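Side-chain contacts in cytochrome P450 268A2 Cyp268A2 (Mycobacterium marinum, PDB 6BLD), which is a haem-binding member of the cytochrome P450 family that also holds (3E,5E)-6,10-dimethylundeca-3,5,9-trien-2-one in a pocket: residues A[10-15]-A[34-39]; A[193-198]-A[202-207]; A[266-271]-A[380-385]. All coordinates share one frame; numbering follows the deposited sequence.

Taken from the N terminus, the three contacts follow one another in series, so none nests within or crosses another. Interaction 1 closes a loop of 18 residues, bringing the N-terminal segment 10-15 back onto helix 26-39. Interaction 2 closes a much tighter turn, with three residues between its segments, and joins helix 193-196 to the start of helix 201-225. Interaction 3 spans 108 residues and pairs helix 247-278 with helix 375-392 in the buried interior beside the haem. Interaction 1 lies apart, its centre about 32 and 33 Å from those of interactions 2 and 3. The latter two come within about 7 Å at their nearest atoms without touching.

Interaction 1: residues A[10-15]-A[34-39]; sequences PYDTID and SELRAE
Ile-14 lies against Leu-36, with Glu-35 at its far end, and its side chain can be traced atom by atom. CB stands 4.0 Å from Leu-36 CD2, and CG1 comes to 3.8 Å from that same methyl. The CG2 branch meets the other methyl, Leu-36 CD1, at 4.0 Å, so the two residues mesh branch to branch as their side chains run past each other in opposite directions. CG1 beside the backbone N (chi1 -59°) and the further twist about CB-CG1 (chi2 -49°) together place CD1 at the carboxylate of Glu-35, 3.8 Å from its OE1. The extended Glu-35 chain brings its carboxylate, not its methylenes, to this methyl.

Asp-12 adds a polar neighbour to the apolar pair: its OD2 lies 3.6 Å from Leu-36 CD2. The same OD2 accepts from Ile-14 N at 2.9 Å with an N-H...O angle of 160°, an Asx turn that ties the backbone of Ile-14 to the Asp-12 side chain. The N-H approaches on the anti side of the carboxylate, tilted out of its plane. OD1 of Asp-12 forms a salt bridge with Arg-40.

The two segments hide 169 Å² between them. Backbone hydrogen bonds between Asp-12 and Trp-44 place the loop beside strand 42-45, whose Ser-43 touches both Asp-12 and Leu-36, so loop, strand 42-45 and helix 26-39 meet around Leu-36.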
ATOM      1  N   PRO A  10      -0.274 -27.249 -16.552  1.00 23.96           N
ATOM      2  CA  PRO A  10      -1.184 -26.431 -17.362  1.00 24.28           C
ATOM      3  C   PRO A  10      -1.477 -25.094 -16.695  1.00 23.35           C
ATOM      4  O   PRO A  10      -1.570 -24.995 -15.469  1.00 23.00           O
ATOM      5  CB  PRO A  10      -2.446 -27.297 -17.464  1.00 25.21           C
ATOM      6  CG  PRO A  10      -1.981 -28.688 -17.193  1.00 25.88           C
ATOM      7  CD  PRO A  10      -0.867 -28.551 -16.202  1.00 25.08           C
ATOM      8  N   TYR A  11      -1.607 -24.059 -17.519  1.00 23.46           N
ATOM      9  CA  TYR A  11      -2.007 -22.751 -17.030  1.00 23.36           C
ATOM     10  C   TYR A  11      -3.508 -22.722 -16.779  1.00 24.15           C
ATOM     11  O   TYR A  11      -4.282 -23.432 -17.426  1.00 24.93           O
ATOM     12  CB  TYR A  11      -1.628 -21.655 -18.029  1.00 23.54           C
ATOM     13  CG  TYR A  11      -0.155 -21.320 -18.062  1.00 23.47           C
ATOM     14  CD1 TYR A  11       0.567 -21.142 -16.887  1.00 22.74           C
ATOM     15  CD2 TYR A  11       0.516 -21.178 -19.269  1.00 24.37           C
ATOM     16  CE1 TYR A  11       1.916 -20.836 -16.917  1.00 22.64           C
ATOM     17  CE2 TYR A  11       1.864 -20.872 -19.308  1.00 24.34           C
ATOM     18  CZ  TYR A  11       2.558 -20.702 -18.131  1.00 23.29           C
ATOM     19  OH  TYR A  11       3.900 -20.397 -18.171  1.00 23.11           O
ATOM     20  N   ASP A  12      -3.916 -21.889 -15.826  1.00 23.80           N
ATOM     21  CA  ASP A  12      -5.329 -21.761 -15.515  1.00 24.48           C
ATOM     22  C   ASP A  12      -6.063 -21.042 -16.644  1.00 24.94           C
ATOM     23  O   ASP A  12      -5.482 -20.274 -17.416  1.00 24.41           O
ATOM     24  CB  ASP A  12      -5.526 -21.011 -14.198  1.00 24.08           C
ATOM     25  CG  ASP A  12      -6.902 -21.232 -13.601  1.00 25.29           C
ATOM     26  OD1 ASP A  12      -7.077 -22.220 -12.859  1.00 26.03           O
ATOM     27  OD2 ASP A  12      -7.809 -20.419 -13.875  1.00 25.70           O
ATOM     28  N   THR A  13      -7.367 -21.309 -16.731  1.00 26.07           N
ATOM     29  CA  THR A  13      -8.194 -20.657 -17.741  1.00 26.64           C
ATOM     30  C   THR A  13      -8.372 -19.173 -17.435  1.00 25.16           C
ATOM     31  O   THR A  13      -8.364 -18.339 -18.350  1.00 25.31           O
ATOM     32  CB  THR A  13      -9.550 -21.363 -17.829  1.00 28.22           C
ATOM     33  OG1 THR A  13      -9.408 -22.581 -18.569  1.00 29.91           O
ATOM     34  CG2 THR A  13     -10.589 -20.482 -18.507  1.00 28.77           C
ATOM     35  N   ILE A  14      -8.509 -18.823 -16.156  1.00 23.89           N
ATOM     36  CA  ILE A  14      -8.789 -17.446 -15.770  1.00 23.10           C
ATOM     37  C   ILE A  14      -7.561 -16.580 -16.021  1.00 22.24           C
ATOM     38  O   ILE A  14      -6.436 -16.943 -15.653  1.00 22.11           O
ATOM     39  CB  ILE A  14      -9.226 -17.379 -14.299  1.00 23.32           C
ATOM     40  CG1 ILE A  14     -10.485 -18.223 -14.075  1.00 24.98           C
ATOM     41  CG2 ILE A  14      -9.463 -15.938 -13.873  1.00 22.76           C
ATOM     42  CD1 ILE A  14     -11.586 -17.965 -15.078  1.00 26.26           C
ATOM     43  N   ASP A  15      -7.775 -15.426 -16.646  1.00 21.65           N
ATOM     44  CA  ASP A  15      -6.699 -14.498 -16.962  1.00 20.79           C
ATOM     45  C   ASP A  15      -6.466 -13.561 -15.782  1.00 19.65           C
ATOM     46  O   ASP A  15      -7.358 -12.790 -15.409  1.00 19.49           O
ATOM     47  CB  ASP A  15      -7.034 -13.706 -18.226  1.00 21.47           C
ATOM     48  CG  ASP A  15      -6.080 -12.551 -18.466  1.00 21.30           C
ATOM     49  OD1 ASP A  15      -4.894 -12.655 -18.084  1.00 20.90           O
ATOM     50  OD2 ASP A  15      -6.520 -11.535 -19.044  1.00 21.83           O
ATOM     51  N   SER A  34     -13.795 -14.479  -7.900  1.00 21.12           N
ATOM     52  CA  SER A  34     -14.868 -15.254  -7.283  1.00 22.45           C
ATOM     53  C   SER A  34     -14.846 -16.703  -7.757  1.00 23.02           C
ATOM     54  O   SER A  34     -14.956 -17.631  -6.946  1.00 22.85           O
ATOM     55  CB  SER A  34     -16.221 -14.610  -7.586  1.00 23.57           C
ATOM     56  OG  SER A  34     -17.274 -15.328  -6.967  1.00 25.33           O
ATOM     57  N   GLU A  35     -14.707 -16.917  -9.069  1.00 23.54           N
ATOM     58  CA  GLU A  35     -14.685 -18.279  -9.595  1.00 25.02           C
ATOM     59  C   GLU A  35     -13.469 -19.043  -9.093  1.00 23.71           C
ATOM     60  O   GLU A  35     -13.563 -20.232  -8.768  1.00 24.03           O
ATOM     61  CB  GLU A  35     -14.711 -18.264 -11.123  1.00 27.26           C
ATOM     62  CG  GLU A  35     -14.477 -19.639 -11.743  1.00 29.97           C
ATOM     63  CD  GLU A  35     -14.639 -19.646 -13.251  1.00 32.84           C
ATOM     64  OE1 GLU A  35     -14.113 -20.575 -13.903  1.00 34.24           O
ATOM     65  OE2 GLU A  35     -15.293 -18.728 -13.785  1.00 33.77           O
ATOM     66  N   LEU A  36     -12.314 -18.378  -9.029  1.00 23.09           N
ATOM     67  CA  LEU A  36     -11.119 -19.023  -8.497  1.00 23.14           C
ATOM     68  C   LEU A  36     -11.304 -19.389  -7.030  1.00 22.79           C
ATOM     69  O   LEU A  36     -11.054 -20.531  -6.630  1.00 19.21           O
ATOM     70  CB  LEU A  36      -9.906 -18.111  -8.681  1.00 23.00           C
ATOM     71  CG  LEU A  36      -9.442 -17.907 -10.124  1.00 18.13           C
ATOM     72  CD1 LEU A  36      -8.285 -16.925 -10.176  1.00 17.30           C
ATOM     73  CD2 LEU A  36      -9.053 -19.233 -10.758  1.00 22.96           C
ATOM     74  N   ARG A  37     -11.759 -18.432  -6.214  1.00 22.13           N
ATOM     75  CA  ARG A  37     -12.006 -18.716  -4.804  1.00 22.43           C
ATOM     76  C   ARG A  37     -12.933 -19.910  -4.623  1.00 25.46           C
ATOM     77  O   ARG A  37     -12.784 -20.673  -3.663  1.00 25.97           O
ATOM     78  CB  ARG A  37     -12.606 -17.489  -4.111  1.00 20.35           C
ATOM     79  CG  ARG A  37     -11.593 -16.424  -3.717  1.00 18.29           C
ATOM     80  CD  ARG A  37     -12.178 -15.431  -2.719  1.00 17.59           C
ATOM     81  NE  ARG A  37     -13.544 -15.046  -3.063  1.00 17.80           N
ATOM     82  CZ  ARG A  37     -13.862 -13.987  -3.804  1.00 17.56           C
ATOM     83  NH1 ARG A  37     -12.911 -13.197  -4.283  1.00 16.89           N
ATOM     84  NH2 ARG A  37     -15.134 -13.719  -4.067  1.00 18.26           N
ATOM     85  N   ALA A  38     -13.881 -20.100  -5.538  1.00 28.48           N
ATOM     86  CA  ALA A  38     -14.857 -21.170  -5.379  1.00 32.57           C
ATOM     87  C   ALA A  38     -14.329 -22.499  -5.910  1.00 34.55           C
ATOM     88  O   ALA A  38     -14.467 -23.536  -5.252  1.00 35.52           O
ATOM     89  CB  ALA A  38     -16.168 -20.793  -6.072  1.00 34.10           C
ATOM     90  N   GLU A  39     -13.720 -22.491  -7.096  1.00 35.07           N
ATOM     91  CA  GLU A  39     -13.346 -23.729  -7.774  1.00 36.67           C
ATOM     92  C   GLU A  39     -11.870 -24.084  -7.624  1.00 35.60           C
ATOM     93  O   GLU A  39     -11.541 -25.224  -7.281  1.00 36.24           O
ATOM     94  CB  GLU A  39     -13.709 -23.643  -9.263  1.00 38.93           C
ATOM     95  CG  GLU A  39     -15.086 -23.046  -9.559  1.00 40.71           C
ATOM     96  CD  GLU A  39     -16.241 -23.883  -9.032  1.00 43.27           C
ATOM     97  OE1 GLU A  39     -16.015 -25.031  -8.591  1.00 44.42           O
ATOM     98  OE2 GLU A  39     -17.387 -23.385  -9.062  1.00 44.42           O
TER

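Interaction 2: residues A[193-198]-A[202-207]; sequences PRYLNG and LAVLFE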
ATOM      1  N   PRO A 193      -1.178   5.079 -18.415  1.00 34.45           N
ATOM      2  CA  PRO A 193      -0.888   5.967 -19.553  1.00 37.54           C
ATOM      3  C   PRO A 193      -1.199   7.424 -19.267  1.00 40.61           C
ATOM      4  O   PRO A 193      -0.544   8.310 -19.829  1.00 40.91           O
ATOM      5  CB  PRO A 193      -1.780   5.408 -20.672  1.00 37.58           C
ATOM      6  CG  PRO A 193      -2.110   4.009 -20.247  1.00 36.57           C
ATOM      7  CD  PRO A 193      -2.176   4.052 -18.753  1.00 35.11           C
ATOM      8  N   ARG A 194      -2.183   7.699 -18.408  1.00 43.12           N
ATOM      9  CA  ARG A 194      -2.474   9.074 -18.024  1.00 44.64           C
ATOM     10  C   ARG A 194      -1.356   9.690 -17.196  1.00 43.82           C
ATOM     11  O   ARG A 194      -1.249  10.920 -17.139  1.00 45.08           O
ATOM     12  CB  ARG A 194      -3.792   9.141 -17.250  1.00 45.89           C
ATOM     13  CG  ARG A 194      -4.937   9.770 -18.026  1.00 48.27           C
ATOM     14  CD  ARG A 194      -6.236   9.712 -17.235  1.00 49.31           C
ATOM     15  NE  ARG A 194      -7.407   9.644 -18.105  1.00 51.70           N
ATOM     16  CZ  ARG A 194      -7.828   8.536 -18.708  1.00 53.31           C
ATOM     17  NH1 ARG A 194      -7.174   7.394 -18.535  1.00 53.13           N
ATOM     18  NH2 ARG A 194      -8.902   8.566 -19.483  1.00 54.78           N
ATOM     19  N   TYR A 195      -0.525   8.869 -16.552  1.00 38.54           N
ATOM     20  CA  TYR A 195       0.612   9.390 -15.806  1.00 34.43           C
ATOM     21  C   TYR A 195       1.880   9.448 -16.648  1.00 31.54           C
ATOM     22  O   TYR A 195       2.610  10.443 -16.597  1.00 31.89           O
ATOM     23  CB  TYR A 195       0.871   8.546 -14.555  1.00 33.70           C
ATOM     24  CG  TYR A 195       1.860   9.201 -13.621  1.00 34.23           C
ATOM     25  CD1 TYR A 195       1.449  10.177 -12.725  1.00 34.89           C
ATOM     26  CD2 TYR A 195       3.208   8.867 -13.657  1.00 34.24           C
ATOM     27  CE1 TYR A 195       2.346  10.791 -11.879  1.00 35.14           C
ATOM     28  CE2 TYR A 195       4.115   9.479 -12.814  1.00 34.47           C
ATOM     29  CZ  TYR A 195       3.676  10.439 -11.927  1.00 34.93           C
ATOM     30  OH  TYR A 195       4.565  11.060 -11.081  1.00 35.26           O
ATOM     31  N   LEU A 196       2.161   8.392 -17.417  1.00 28.72           N
ATOM     32  CA  LEU A 196       3.357   8.386 -18.251  1.00 26.77           C
ATOM     33  C   LEU A 196       3.271   9.441 -19.347  1.00 26.39           C
ATOM     34  O   LEU A 196       4.264  10.113 -19.646  1.00 25.94           O
ATOM     35  CB  LEU A 196       3.567   6.999 -18.855  1.00 26.00           C
ATOM     36  CG  LEU A 196       3.786   5.852 -17.867  1.00 24.82           C
ATOM     37  CD1 LEU A 196       4.047   4.550 -18.610  1.00 24.80           C
ATOM     38  CD2 LEU A 196       4.935   6.170 -16.922  1.00 24.29           C
ATOM     39  N   ASN A 197       2.089   9.603 -19.947  1.00 25.92           N
ATOM     40  CA  ASN A 197       1.860  10.575 -21.017  1.00 25.94           C
ATOM     41  C   ASN A 197       2.844  10.368 -22.169  1.00 25.24           C
ATOM     42  O   ASN A 197       3.477  11.307 -22.656  1.00 25.26           O
ATOM     43  CB  ASN A 197       1.926  12.009 -20.481  1.00 26.41           C
ATOM     44  CG  ASN A 197       0.758  12.343 -19.573  1.00 26.52           C
ATOM     45  OD1 ASN A 197      -0.399  12.079 -19.906  1.00 26.80           O
ATOM     46  ND2 ASN A 197       1.055  12.920 -18.414  1.00 26.28           N
ATOM     47  N   GLY A 198       2.969   9.115 -22.602  1.00 25.01           N
ATOM     48  CA  GLY A 198       3.837   8.757 -23.698  1.00 26.32           C
ATOM     49  C   GLY A 198       5.253   8.393 -23.304  1.00 27.06           C
ATOM     50  O   GLY A 198       5.965   7.783 -24.109  1.00 27.68           O
ATOM     51  N   LEU A 202      10.255   2.902 -17.595  1.00 20.66           N
ATOM     52  CA  LEU A 202      11.499   2.661 -16.867  1.00 19.72           C
ATOM     53  C   LEU A 202      12.264   3.957 -16.625  1.00 19.33           C
ATOM     54  O   LEU A 202      12.875   4.136 -15.565  1.00 18.67           O
ATOM     55  CB  LEU A 202      12.369   1.657 -17.625  1.00 20.06           C
ATOM     56  CG  LEU A 202      11.827   0.228 -17.691  1.00 19.74           C
ATOM     57  CD1 LEU A 202      12.762  -0.673 -18.485  1.00 20.28           C
ATOM     58  CD2 LEU A 202      11.595  -0.324 -16.297  1.00 19.04           C
ATOM     59  N   ALA A 203      12.239   4.875 -17.593  1.00 19.54           N
ATOM     60  CA  ALA A 203      12.925   6.151 -17.412  1.00 20.06           C
ATOM     61  C   ALA A 203      12.222   7.012 -16.372  1.00 19.74           C
ATOM     62  O   ALA A 203      12.878   7.712 -15.590  1.00 19.63           O
ATOM     63  CB  ALA A 203      13.022   6.890 -18.747  1.00 20.58           C
ATOM     64  N   VAL A 204      10.887   6.976 -16.346  1.00 19.63           N
ATOM     65  CA  VAL A 204      10.138   7.743 -15.356  1.00 19.31           C
ATOM     66  C   VAL A 204      10.379   7.190 -13.958  1.00 19.00           C
ATOM     67  O   VAL A 204      10.514   7.948 -12.989  1.00 16.79           O
ATOM     68  CB  VAL A 204       8.640   7.751 -15.716  1.00 19.28           C
ATOM     69  CG1 VAL A 204       7.806   8.265 -14.551  1.00 17.06           C
ATOM     70  CG2 VAL A 204       8.399   8.590 -16.962  1.00 20.39           C
ATOM     71  N   LEU A 205      10.445   5.862 -13.830  1.00 16.21           N
ATOM     72  CA  LEU A 205      10.697   5.258 -12.526  1.00 15.66           C
ATOM     73  C   LEU A 205      12.078   5.633 -12.003  1.00 18.28           C
ATOM     74  O   LEU A 205      12.234   5.955 -10.819  1.00 15.81           O
ATOM     75  CB  LEU A 205      10.546   3.740 -12.612  1.00 15.17           C
ATOM     76  CG  LEU A 205       9.126   3.208 -12.831  1.00 14.86           C
ATOM     77  CD1 LEU A 205       9.138   1.703 -13.049  1.00 14.55           C
ATOM     78  CD2 LEU A 205       8.221   3.574 -11.665  1.00 14.54           C
ATOM     79  N   PHE A 206      13.093   5.608 -12.872  1.00 18.05           N
ATOM     80  CA  PHE A 206      14.439   5.971 -12.438  1.00 18.60           C
ATOM     81  C   PHE A 206      14.512   7.435 -12.028  1.00 18.93           C
ATOM     82  O   PHE A 206      15.136   7.770 -11.016  1.00 17.37           O
ATOM     83  CB  PHE A 206      15.453   5.674 -13.542  1.00 19.63           C
ATOM     84  CG  PHE A 206      16.759   6.402 -13.377  1.00 21.39           C
ATOM     85  CD1 PHE A 206      17.640   6.051 -12.365  1.00 21.89           C
ATOM     86  CD2 PHE A 206      17.102   7.441 -14.225  1.00 22.71           C
ATOM     87  CE1 PHE A 206      18.841   6.719 -12.206  1.00 22.54           C
ATOM     88  CE2 PHE A 206      18.303   8.115 -14.071  1.00 23.62           C
ATOM     89  CZ  PHE A 206      19.173   7.753 -13.061  1.00 23.21           C
ATOM     90  N   GLU A 207      13.877   8.320 -12.801  1.00 20.61           N
ATOM     91  CA  GLU A 207      13.918   9.748 -12.495  1.00 21.29           C
ATOM     92  C   GLU A 207      13.342  10.036 -11.114  1.00 19.02           C
ATOM     93  O   GLU A 207      13.929  10.793 -10.332  1.00 18.37           O
ATOM     94  CB  GLU A 207      13.163  10.530 -13.571  1.00 23.81           C
ATOM     95  CG  GLU A 207      12.908  11.988 -13.227  1.00 27.47           C
ATOM     96  CD  GLU A 207      11.899  12.640 -14.155  1.00 31.26           C
ATOM     97  OE1 GLU A 207      11.618  12.068 -15.230  1.00 32.43           O
ATOM     98  OE2 GLU A 207      11.388  13.729 -13.812  1.00 32.91           O
TER
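Asn-197 N donates to Pro-193 O at 2.9 Å, the shortest backbone bond within the two segments; it closes the turn that presents Tyr-195 and Leu-196 to Val-204. Just beyond, the chain leaves helical geometry, Asn-197 having a positive phi of 55°, and loops across into helix 201-225. Arg-199 in the connection bonds across this bend: its guanidinium reaches the backbone O atoms of both Tyr-195 and Leu-196.

Val-204 is the single residue of its segment that both partners touch. Its CG1, anti to the backbone N (chi1 167°), meets the Tyr-195 ring at the edge and near the ring plane, 4.3 Å from CE2. The phenol therefore offers its rim to the methyl and does not lie over it. Leu-196 approaches differently, by one methyl alone: CD2 is 4.2 Å from Val-204 CB and also 4.2 Å from Val-204 CG2, with Val-204 CG1 at 4.3 Å, so it is set almost evenly against the whole branch. The nearest CA pair, Leu-196 and Val-204, is 7.4 Å apart.

By their order along the chain these segments probably belong to the F/G region of the P450 fold. Tyr-195 also touches Asp-185 and Ala-186 of helix 177-186, and the neighbouring Leu-205 touches the bound (3E,5E)-6,10-dimethylundeca-3,5,9-trien-2-one.

No hydrogen bond crosses between the segments, every approach is 4.2 Å or more, and 105 Å² is buried. The join is thus a modest apolar one; polar bonds of the connection, among them those of Arg-199 and of Glu-200 to Leu-202 N, lie beside the contact and not across it.

Interaction 3: residues A[266-271]-A[380-385]; sequences RQTISH and AQLRAI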
ATOM      1  N   ARG A 266      -3.124   7.632   0.975  1.00 16.77           N
ATOM      2  CA  ARG A 266      -3.723   8.555   0.018  1.00 17.72           C
ATOM      3  C   ARG A 266      -4.853   7.891  -0.760  1.00 17.10           C
ATOM      4  O   ARG A 266      -5.908   8.500  -0.977  1.00 17.26           O
ATOM      5  CB  ARG A 266      -2.644   9.089  -0.926  1.00 18.62           C
ATOM      6  CG  ARG A 266      -3.122   9.509  -2.303  1.00 20.17           C
ATOM      7  CD  ARG A 266      -1.924   9.879  -3.169  1.00 21.13           C
ATOM      8  NE  ARG A 266      -2.306  10.393  -4.480  1.00 22.52           N
ATOM      9  CZ  ARG A 266      -1.535  11.182  -5.222  1.00 23.64           C
ATOM     10  NH1 ARG A 266      -0.339  11.551  -4.779  1.00 23.74           N
ATOM     11  NH2 ARG A 266      -1.958  11.606  -6.405  1.00 24.70           N
ATOM     12  N   GLN A 267      -4.664   6.634  -1.173  1.00 16.44           N
ATOM     13  CA  GLN A 267      -5.721   5.949  -1.910  1.00 16.63           C
ATOM     14  C   GLN A 267      -6.879   5.571  -0.994  1.00 16.37           C
ATOM     15  O   GLN A 267      -8.044   5.640  -1.401  1.00 16.93           O
ATOM     16  CB  GLN A 267      -5.167   4.709  -2.613  1.00 17.11           C
ATOM     17  CG  GLN A 267      -4.010   4.975  -3.572  1.00 18.33           C
ATOM     18  CD  GLN A 267      -4.228   6.187  -4.463  1.00 19.86           C
ATOM     19  OE1 GLN A 267      -5.334   6.433  -4.946  1.00 20.63           O
ATOM     20  NE2 GLN A 267      -3.163   6.944  -4.696  1.00 20.36           N
ATOM     21  N   THR A 268      -6.581   5.171   0.246  1.00 15.96           N
ATOM     22  CA  THR A 268      -7.644   4.819   1.182  1.00 16.54           C
ATOM     23  C   THR A 268      -8.538   6.015   1.487  1.00 17.08           C
ATOM     24  O   THR A 268      -9.750   5.852   1.676  1.00 17.51           O
ATOM     25  CB  THR A 268      -7.046   4.252   2.472  1.00 16.83           C
ATOM     26  OG1 THR A 268      -6.160   3.170   2.155  1.00 16.96           O
ATOM     27  CG2 THR A 268      -8.143   3.738   3.395  1.00 17.09           C
ATOM     28  N   ILE A 269      -7.969   7.221   1.525  1.00 17.52           N
ATOM     29  CA  ILE A 269      -8.778   8.413   1.759  1.00 18.37           C
ATOM     30  C   ILE A 269      -9.699   8.676   0.572  1.00 18.67           C
ATOM     31  O   ILE A 269     -10.885   8.985   0.744  1.00 19.41           O
ATOM     32  CB  ILE A 269      -7.873   9.623   2.059  1.00 18.53           C
ATOM     33  CG1 ILE A 269      -7.170   9.439   3.408  1.00 18.36           C
ATOM     34  CG2 ILE A 269      -8.680  10.913   2.051  1.00 17.75           C
ATOM     35  CD1 ILE A 269      -5.967  10.344   3.604  1.00 17.06           C
ATOM     36  N   SER A 270      -9.175   8.547  -0.651  1.00 17.93           N
ATOM     37  CA  SER A 270     -10.001   8.747  -1.838  1.00 18.71           C
ATOM     38  C   SER A 270     -11.085   7.680  -1.942  1.00 18.55           C
ATOM     39  O   SER A 270     -12.255   7.993  -2.194  1.00 18.78           O
ATOM     40  CB  SER A 270      -9.128   8.748  -3.093  1.00 18.82           C
ATOM     41  OG  SER A 270      -8.241   9.850  -3.091  1.00 19.48           O
ATOM     42  N   HIS A 271     -10.711   6.410  -1.762  1.00 18.27           N
ATOM     43  CA  HIS A 271     -11.707   5.343  -1.778  1.00 18.84           C
ATOM     44  C   HIS A 271     -12.719   5.511  -0.653  1.00 18.93           C
ATOM     45  O   HIS A 271     -13.890   5.146  -0.812  1.00 19.17           O
ATOM     46  CB  HIS A 271     -11.024   3.977  -1.672  1.00 18.82           C
ATOM     47  CG  HIS A 271     -10.244   3.589  -2.891  1.00 19.44           C
ATOM     48  ND1 HIS A 271     -10.810   3.515  -4.145  1.00 19.99           N
ATOM     49  CD2 HIS A 271      -8.945   3.243  -3.045  1.00 19.27           C
ATOM     50  CE1 HIS A 271      -9.891   3.148  -5.021  1.00 19.84           C
ATOM     51  NE2 HIS A 271      -8.750   2.976  -4.378  1.00 19.31           N
ATOM     52  N   ALA A 380      -4.544   6.365  12.571  1.00 18.47           N
ATOM     53  CA  ALA A 380      -4.651   7.696  13.163  1.00 19.43           C
ATOM     54  C   ALA A 380      -4.915   8.752  12.099  1.00 19.21           C
ATOM     55  O   ALA A 380      -5.652   9.716  12.338  1.00 19.70           O
ATOM     56  CB  ALA A 380      -3.382   8.026  13.949  1.00 19.82           C
ATOM     57  N   GLN A 381      -4.326   8.586  10.912  1.00 18.35           N
ATOM     58  CA  GLN A 381      -4.552   9.547   9.835  1.00 18.45           C
ATOM     59  C   GLN A 381      -5.983   9.473   9.315  1.00 18.75           C
ATOM     60  O   GLN A 381      -6.607  10.508   9.053  1.00 19.36           O
ATOM     61  CB  GLN A 381      -3.555   9.307   8.702  1.00 17.61           C
ATOM     62  CG  GLN A 381      -2.118   9.631   9.062  1.00 17.74           C
ATOM     63  CD  GLN A 381      -1.197   9.561   7.864  1.00 17.37           C
ATOM     64  OE1 GLN A 381      -1.463  10.163   6.824  1.00 17.26           O
ATOM     65  NE2 GLN A 381      -0.105   8.818   8.002  1.00 16.92           N
ATOM     66  N   LEU A 382      -6.518   8.256   9.166  1.00 18.36           N
ATOM     67  CA  LEU A 382      -7.871   8.094   8.638  1.00 18.81           C
ATOM     68  C   LEU A 382      -8.916   8.577   9.632  1.00 19.41           C
ATOM     69  O   LEU A 382      -9.929   9.161   9.237  1.00 19.55           O
ATOM     70  CB  LEU A 382      -8.125   6.637   8.258  1.00 18.71           C
ATOM     71  CG  LEU A 382      -7.070   6.004   7.350  1.00 18.25           C
ATOM     72  CD1 LEU A 382      -7.201   4.488   7.327  1.00 16.01           C
ATOM     73  CD2 LEU A 382      -7.153   6.595   5.949  1.00 16.28           C
ATOM     74  N   ARG A 383      -8.703   8.327  10.921  1.00 19.81           N
ATOM     75  CA  ARG A 383      -9.611   8.857  11.934  1.00 20.96           C
ATOM     76  C   ARG A 383      -9.626  10.381  11.919  1.00 21.37           C
ATOM     77  O   ARG A 383     -10.685  11.005  12.068  1.00 22.44           O
ATOM     78  CB  ARG A 383      -9.210   8.338  13.321  1.00 21.68           C
ATOM     79  CG  ARG A 383      -9.430   6.845  13.529  1.00 21.95           C
ATOM     80  CD  ARG A 383      -9.314   6.475  15.006  1.00 23.97           C
ATOM     81  NE  ARG A 383      -8.113   7.037  15.618  1.00 25.59           N
ATOM     82  CZ  ARG A 383      -6.969   6.376  15.765  1.00 26.33           C
ATOM     83  NH1 ARG A 383      -6.864   5.123  15.345  1.00 25.97           N
ATOM     84  NH2 ARG A 383      -5.928   6.972  16.331  1.00 27.18           N
ATOM     85  N   ALA A 384      -8.458  11.000  11.737  1.00 21.18           N
ATOM     86  CA  ALA A 384      -8.364  12.452  11.811  1.00 21.99           C
ATOM     87  C   ALA A 384      -8.937  13.127  10.571  1.00 21.90           C
ATOM     88  O   ALA A 384      -9.666  14.118  10.688  1.00 22.65           O
ATOM     89  CB  ALA A 384      -6.909  12.871  12.018  1.00 22.24           C
ATOM     90  N   ILE A 385      -8.626  12.610   9.380  1.00 21.01           N
ATOM     91  CA  ILE A 385      -9.045  13.287   8.155  1.00 21.48           C
ATOM     92  C   ILE A 385     -10.545  13.125   7.930  1.00 21.77           C
ATOM     93  O   ILE A 385     -11.216  14.047   7.450  1.00 22.03           O
ATOM     94  CB  ILE A 385      -8.224  12.787   6.951  1.00 21.30           C
ATOM     95  CG1 ILE A 385      -8.437  13.700   5.741  1.00 22.07           C
ATOM     96  CG2 ILE A 385      -8.560  11.340   6.607  1.00 20.60           C
ATOM     97  CD1 ILE A 385      -7.906  15.104   5.936  1.00 23.18           C
TER
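Helices 247-278 and 375-392 run in the same general sense here, their segment axes crossing at -36° with a closest approach of 10.6 Å, and Ile-269 and Leu-382 come nearest by backbone, CA to CA 6.9 Å. In P450 nomenclature these are the I-helix and the L-helix.

Leu-382 pushes its CD2 methyl between two residues of the first helix. CD2 lies 3.8 Å from Ile-269 CG1 and 4.0 Å from Thr-268 CG2, while the second methyl, CD1, stays 4.1 Å from that same Thr-268 CG2. The Thr-268 and Leu-382 side chains cross at about a right angle.

Ile-269 CG1 has a second partner one turn further along the L-helix, Ile-385 CG2, at 4.0 Å. That methyl occupies the crowded position between backbone N and carbonyl carbon, because CG1 of Ile-385 stands anti to the N (chi1 -167°). Ile-269 CD1 also meets it, at 4.1 Å.

Thr-268 divides its branches by chemistry: CG2 faces the L-helix, and OG1 hydrogen-bonds to Thr-264 O one turn back. Its side chain comes within about 4 Å of the haem, and Gln-381, next to Leu-382 in the chain, touches the haem.

All four touching residues are buried, and no hydrogen bond links the segments. Their 182 Å² interface therefore rests on branched aliphatic contacts, with the Thr-268 hydroxyl turned to Thr-264 O in its own helix.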